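Local coordinates for type IV pilus biogenesis protein PilB (Streptococcus sanguinis, PDB 7B7P) that is a bimodular minor pilin of type IV pili, with a von Willebrand factor A-like module that binds magnesium, and has a direct role in adhesion, at residues A[27-41]-A[139-153]. Numbering follows the deposited sequence.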
loop_
_atom_site.group_PDB
_atom_site.type_symbol
_atom_site.label_atom_id
_atom_site.label_comp_id
_atom_site.label_asym_id
_atom_site.label_seq_id
_atom_site.Cartn_x
_atom_site.Cartn_y
_atom_site.Cartn_z
ATOM N N VAL A 27 19.030 3.489 21.222
ATOM C CA VAL A 27 18.047 2.786 20.396
ATOM C C VAL A 27 16.771 2.490 21.179
ATOM O O VAL A 27 15.668 2.482 20.608
ATOM C CB VAL A 27 18.671 1.494 19.831
ATOM C CG1 VAL A 27 17.617 0.432 19.566
ATOM C CG2 VAL A 27 19.469 1.794 18.579
ATOM N N GLY A 28 16.893 2.241 22.488
ATOM C CA GLY A 28 15.739 1.928 23.323
ATOM C C GLY A 28 14.761 3.075 23.501
ATOM O O GLY A 28 13.626 2.850 23.942
ATOM N N LYS A 29 15.164 4.298 23.155
ATOM C CA LYS A 29 14.300 5.462 23.276
ATOM C C LYS A 29 13.704 5.913 21.939
ATOM O O LYS A 29 13.033 6.949 21.889
ATOM C CB LYS A 29 15.076 6.613 23.932
ATOM C CG LYS A 29 15.631 6.286 25.327
ATOM C CD LYS A 29 16.361 7.493 25.919
ATOM C CE LYS A 29 17.569 7.076 26.763
ATOM N NZ LYS A 29 18.795 7.861 26.361
ATOM N N ALA A 30 13.911 5.163 20.863
ATOM C CA ALA A 30 13.457 5.596 19.547
ATOM C C ALA A 30 12.014 5.178 19.304
ATOM O O ALA A 30 11.605 4.062 19.639
ATOM C CB ALA A 30 14.354 5.033 18.450
ATOM N N THR A 31 11.238 6.087 18.727
ATOM C CA THR A 31 9.860 5.769 18.394
ATOM C C THR A 31 9.697 5.289 16.953
ATOM O O THR A 31 8.607 4.844 16.589
ATOM C CB THR A 31 8.960 6.980 18.676
ATOM O OG1 THR A 31 9.609 8.179 18.233
ATOM C CG2 THR A 31 8.682 7.087 20.179
ATOM N N SER A 32 10.754 5.339 16.141
ATOM C CA SER A 32 10.776 4.658 14.850
ATOM C C SER A 32 12.226 4.389 14.471
ATOM O O SER A 32 13.108 5.208 14.740
ATOM C CB SER A 32 10.080 5.473 13.750
ATOM O OG SER A 32 10.774 6.678 13.494
ATOM N N ILE A 33 12.468 3.236 13.862
ATOM C CA ILE A 33 13.810 2.758 13.557
ATOM C C ILE A 33 13.847 2.341 12.102
ATOM O O ILE A 33 12.956 1.622 11.639
ATOM C CB ILE A 33 14.223 1.548 14.428
ATOM C CG1 ILE A 33 14.170 1.877 15.911
ATOM C CG2 ILE A 33 15.619 1.060 14.025
ATOM C CD1 ILE A 33 15.390 2.584 16.373
ATOM N N PHE A 34 14.903 2.745 11.402
ATOM C CA PHE A 34 15.202 2.257 10.063
ATOM C C PHE A 34 16.602 1.668 10.082
ATOM O O PHE A 34 17.554 2.353 10.464
ATOM C CB PHE A 34 15.109 3.383 9.020
ATOM C CG PHE A 34 13.699 3.822 8.726
ATOM C CD1 PHE A 34 13.051 4.714 9.566
ATOM C CD2 PHE A 34 13.018 3.334 7.618
ATOM C CE1 PHE A 34 11.745 5.111 9.310
ATOM C CE2 PHE A 34 11.713 3.730 7.351
ATOM C CZ PHE A 34 11.079 4.617 8.196
ATOM N N ILE A 35 16.732 0.410 9.672
ATOM C CA ILE A 35 18.049 -0.166 9.419
ATOM C C ILE A 35 18.473 0.203 8.001
ATOM O O ILE A 35 17.704 0.036 7.045
ATOM C CB ILE A 35 18.034 -1.689 9.621
ATOM C CG1 ILE A 35 17.631 -2.038 11.052
ATOM C CG2 ILE A 35 19.406 -2.268 9.355
ATOM C CD1 ILE A 35 18.067 -3.429 11.456
ATOM N N LEU A 36 19.704 0.695 7.859
ATOM C CA LEU A 36 20.203 1.213 6.591
ATOM C C LEU A 36 21.435 0.447 6.128
ATOM O O LEU A 36 22.280 0.064 6.940
ATOM C CB LEU A 36 20.551 2.691 6.722
ATOM C CG LEU A 36 19.490 3.534 7.427
ATOM C CD1 LEU A 36 19.956 4.970 7.469
ATOM C CD2 LEU A 36 18.141 3.431 6.725
ATOM N N ASP A 37 21.546 0.245 4.810
ATOM C CA ASP A 37 22.790 -0.240 4.225
ATOM C C ASP A 37 23.686 0.946 3.856
ATOM O O ASP A 37 23.320 2.113 4.024
ATOM C CB ASP A 37 22.514 -1.154 3.024
ATOM C CG ASP A 37 21.796 -0.449 1.866
ATOM O OD1 ASP A 37 22.236 0.639 1.436
ATOM O OD2 ASP A 37 20.795 -1.006 1.365
ATOM N N ASP A 38 24.884 0.650 3.341
ATOM C CA ASP A 38 25.846 1.729 3.050
ATOM C C ASP A 38 25.441 2.637 1.836
ATOM O O ASP A 38 26.278 3.433 1.401
ATOM C CB ASP A 38 27.248 1.146 2.829
ATOM C CG ASP A 38 27.353 0.294 1.561
ATOM O OD1 ASP A 38 26.327 0.099 0.861
ATOM O OD2 ASP A 38 28.475 -0.185 1.272
ATOM N N SER A 39 24.238 2.556 1.264
ATOM C CA SER A 39 23.834 3.543 0.271
ATOM C C SER A 39 23.288 4.810 0.928
ATOM O O SER A 39 23.450 5.905 0.377
ATOM C CB SER A 39 22.803 2.933 -0.684
ATOM O OG SER A 39 21.480 3.283 -0.317
ATOM N N LYS A 40 22.663 4.691 2.105
ATOM C CA LYS A 40 22.169 5.846 2.845
ATOM C C LYS A 40 22.974 6.129 4.112
ATOM O O LYS A 40 22.495 6.856 4.985
ATOM C CB LYS A 40 20.688 5.678 3.195
ATOM C CG LYS A 40 19.772 5.529 1.993
ATOM C CD LYS A 40 18.360 6.023 2.289
ATOM C CE LYS A 40 17.781 6.753 1.076
ATOM N NZ LYS A 40 16.398 7.270 1.309
ATOM N N PHE A 41 24.180 5.569 4.237
ATOM C CA PHE A 41 25.100 5.964 5.303
ATOM C C PHE A 41 26.515 5.555 4.914
ATOM O O PHE A 41 26.757 4.388 4.590
ATOM C CB PHE A 41 24.710 5.336 6.650
ATOM C CG PHE A 41 25.536 5.825 7.804
ATOM C CD1 PHE A 41 25.225 7.012 8.439
ATOM C CD2 PHE A 41 26.630 5.101 8.242
ATOM C CE1 PHE A 41 25.989 7.467 9.495
ATOM C CE2 PHE A 41 27.397 5.545 9.296
ATOM C CZ PHE A 41 27.076 6.729 9.925
ATOM N N LYS A 139 15.751 -0.750 5.276
ATOM C CA LYS A 139 16.067 -0.193 3.970
ATOM C C LYS A 139 17.341 -0.818 3.426
ATOM O O LYS A 139 18.132 -0.158 2.758
ATOM C CB LYS A 139 16.194 1.325 4.048
ATOM C CG LYS A 139 14.860 2.007 4.206
ATOM C CD LYS A 139 14.929 3.498 3.920
ATOM C CE LYS A 139 13.562 4.020 3.508
ATOM N NZ LYS A 139 13.504 5.498 3.479
ATOM N N VAL A 140 17.560 -2.092 3.740
ATOM C CA VAL A 140 18.736 -2.822 3.287
ATOM C C VAL A 140 18.332 -3.578 2.026
ATOM O O VAL A 140 17.641 -4.598 2.084
ATOM C CB VAL A 140 19.281 -3.757 4.370
ATOM C CG1 VAL A 140 20.652 -4.298 3.964
ATOM C CG2 VAL A 140 19.374 -3.021 5.696
ATOM N N ALA A 141 18.751 -3.051 0.877
ATOM C CA ALA A 141 18.499 -3.702 -0.398
ATOM C C ALA A 141 19.458 -4.879 -0.579
ATOM O O ALA A 141 20.320 -5.152 0.269
ATOM C CB ALA A 141 18.648 -2.701 -1.546
ATOM N N LYS A 142 19.281 -5.600 -1.690
ATOM C CA LYS A 142 20.250 -6.610 -2.114
ATOM C C LYS A 142 20.368 -7.761 -1.126
ATOM O O LYS A 142 19.392 -8.170 -0.485
ATOM C CB LYS A 142 21.645 -5.992 -2.259
ATOM C CG LYS A 142 22.314 -6.044 -3.614
ATOM C CD LYS A 142 21.429 -5.538 -4.722
ATOM C CE LYS A 142 22.283 -4.969 -5.833
ATOM N NZ LYS A 142 21.454 -4.564 -6.989
ATOM N N GLY A 143 21.587 -8.294 -1.036
ATOM C CA GLY A 143 22.056 -9.052 0.101
ATOM C C GLY A 143 23.111 -8.204 0.782
ATOM O O GLY A 143 24.171 -8.706 1.171
ATOM N N LYS A 144 22.839 -6.900 0.890
ATOM C CA LYS A 144 23.716 -5.976 1.600
ATOM C C LYS A 144 23.637 -6.212 3.108
ATOM O O LYS A 144 22.673 -6.782 3.630
ATOM C CB LYS A 144 23.343 -4.523 1.304
ATOM C CG LYS A 144 23.367 -4.119 -0.151
ATOM C CD LYS A 144 24.694 -3.489 -0.536
ATOM C CE LYS A 144 24.513 -2.031 -0.912
ATOM N NZ LYS A 144 25.812 -1.312 -0.885
ATOM N N LYS A 145 24.662 -5.723 3.812
ATOM C CA LYS A 145 24.850 -6.001 5.230
ATOM C C LYS A 145 23.943 -5.175 6.142
ATOM O O LYS A 145 23.308 -5.730 7.045
ATOM C CB LYS A 145 26.312 -5.765 5.622
ATOM C CG LYS A 145 26.811 -6.718 6.688
ATOM C CD LYS A 145 28.143 -6.243 7.267
ATOM C CE LYS A 145 29.096 -7.407 7.534
ATOM N NZ LYS A 145 29.628 -8.007 6.273
ATOM N N GLY A 146 23.887 -3.861 5.970
ATOM C CA GLY A 146 23.099 -3.084 6.915
ATOM C C GLY A 146 23.895 -2.682 8.143
ATOM O O GLY A 146 23.909 -3.384 9.159
ATOM N N ILE A 147 24.545 -1.527 8.054
ATOM C CA ILE A 147 25.672 -1.185 8.902
ATOM C C ILE A 147 25.412 0.088 9.694
ATOM O O ILE A 147 26.341 0.712 10.182
ATOM C CB ILE A 147 26.956 -1.067 8.058
ATOM C CG1 ILE A 147 26.666 -0.356 6.732
ATOM C CG2 ILE A 147 27.530 -2.438 7.786
ATOM C CD1 ILE A 147 26.645 1.147 6.827
ATOM N N ALA A 148 24.151 0.484 9.807
ATOM C CA ALA A 148 23.819 1.773 10.390
ATOM C C ALA A 148 22.325 1.814 10.658
ATOM O O ALA A 148 21.561 1.005 10.127
ATOM C CB ALA A 148 24.228 2.923 9.471
ATOM N N ILE A 149 21.922 2.773 11.481
ATOM C CA ILE A 149 20.538 2.945 11.895
ATOM C C ILE A 149 20.188 4.424 11.800
ATOM O O ILE A 149 21.033 5.297 12.018
ATOM C CB ILE A 149 20.284 2.421 13.345
ATOM C CG1 ILE A 149 19.945 0.926 13.376
ATOM C CG2 ILE A 149 19.212 3.213 14.053
ATOM C CD1 ILE A 149 20.062 0.295 14.769
ATOM N N ALA A 150 18.929 4.699 11.463
ATOM C CA ALA A 150 18.351 6.030 11.541
ATOM C C ALA A 150 17.104 5.966 12.405
ATOM O O ALA A 150 16.332 5.007 12.315
ATOM C CB ALA A 150 18.010 6.560 10.155
ATOM N N TYR A 151 16.903 6.979 13.244
ATOM C CA TYR A 151 15.853 6.889 14.246
ATOM C C TYR A 151 15.347 8.269 14.623
ATOM O O TYR A 151 16.009 9.284 14.401
ATOM C CB TYR A 151 16.349 6.187 15.509
ATOM C CG TYR A 151 17.373 6.995 16.276
ATOM C CD1 TYR A 151 18.693 7.047 15.852
ATOM C CD2 TYR A 151 17.021 7.704 17.426
ATOM C CE1 TYR A 151 19.641 7.773 16.546
ATOM C CE2 TYR A 151 17.971 8.447 18.134
ATOM C CZ TYR A 151 19.279 8.475 17.679
ATOM O OH TYR A 151 20.247 9.194 18.344
ATOM N N ARG A 152 14.173 8.281 15.238
ATOM C CA ARG A 152 13.632 9.464 15.879
ATOM C C ARG A 152 13.110 9.085 17.257
ATOM O O ARG A 152 12.765 7.931 17.519
ATOM C CB ARG A 152 12.505 10.101 15.051
ATOM C CG ARG A 152 12.997 10.839 13.818
ATOM C CD ARG A 152 11.836 11.357 12.982
ATOM N NE ARG A 152 11.066 12.373 13.690
ATOM C CZ ARG A 152 11.432 13.645 13.796
ATOM N NH1 ARG A 152 12.562 14.066 13.244
ATOM N NH2 ARG A 152 10.668 14.495 14.459
ATOM N N THR A 153 13.047 10.084 18.136
ATOM C CA THR A 153 12.538 9.909 19.488
ATOM C C THR A 153 11.189 10.578 19.711
ATOM O O THR A 153 10.583 10.383 20.772
ATOM C CB THR A 153 13.557 10.450 20.498
ATOM O OG1 THR A 153 14.164 11.637 19.971
ATOM C CG2 THR A 153 14.643 9.417 20.738
#
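The ring of Phe41 meets Ile147 and Ala148: Ile147 CD1 lies at its edge, near the ring plane, while the methyl CB of Ala148 comes in obliquely, 3.5 Å from Phe41 CD2. The Phe34 ring has the carbonyl O of Ala150 at its edge and the aliphatic chain of Lys139 running obliquely past CD2; Phe137 stacks on this ring and Trp52 meets it edge-to-face. Ala30 CB approaches the Tyr151 ring obliquely and packs 3.7 Å from Tyr151 CB.

Strands 32-36 and 148-152 pair antiparallel. Phe34 N bonds to Ala150 O at 2.8 Å, and Leu36 N to Ala148 O at 2.9 Å. Ile33, Ile35, Ile149 and Tyr151 share one face, where Ile33 CD1 reaches to 3.8 Å from Tyr151 CB. On the other, Leu36 CD1 packs 3.7 Å from Ala150 CB. A classic beta bulge closes each end: Thr31 and Ser32 opposite Arg152, Ile147 and Ala148 opposite Leu36.

Past the strand, Asp37 (chi1 63°) turns its carboxylate back to the loop after Lys139. OD2 receives Ala141 N at 2.9 Å, while OD1 takes Ser39 N in an Asx turn; two backbone N-H groups thus fix the carboxylate's rotation. Asp38 and Lys144 pair as a salt bridge, modelled too close for its detail to be trusted.

Lys139 N also bonds to Ile35 O at 2.7 Å, and the amino groups of Lys139 and Lys40 both donate to O of Pro426, the last residue of the chain. Val27, of helix 9-27, touches Ile149 with CG2 against CD1. That helix leading into a sheet is consistent with the pilin module, away from the magnesium site. In the six-stranded mixed sheet, strand 32-36 lies between 148-152 and the outermost strand 136-139, and 53-57 flanks 148-152; Ile35 and Ile149 pack on Phe95 of strand 92-101.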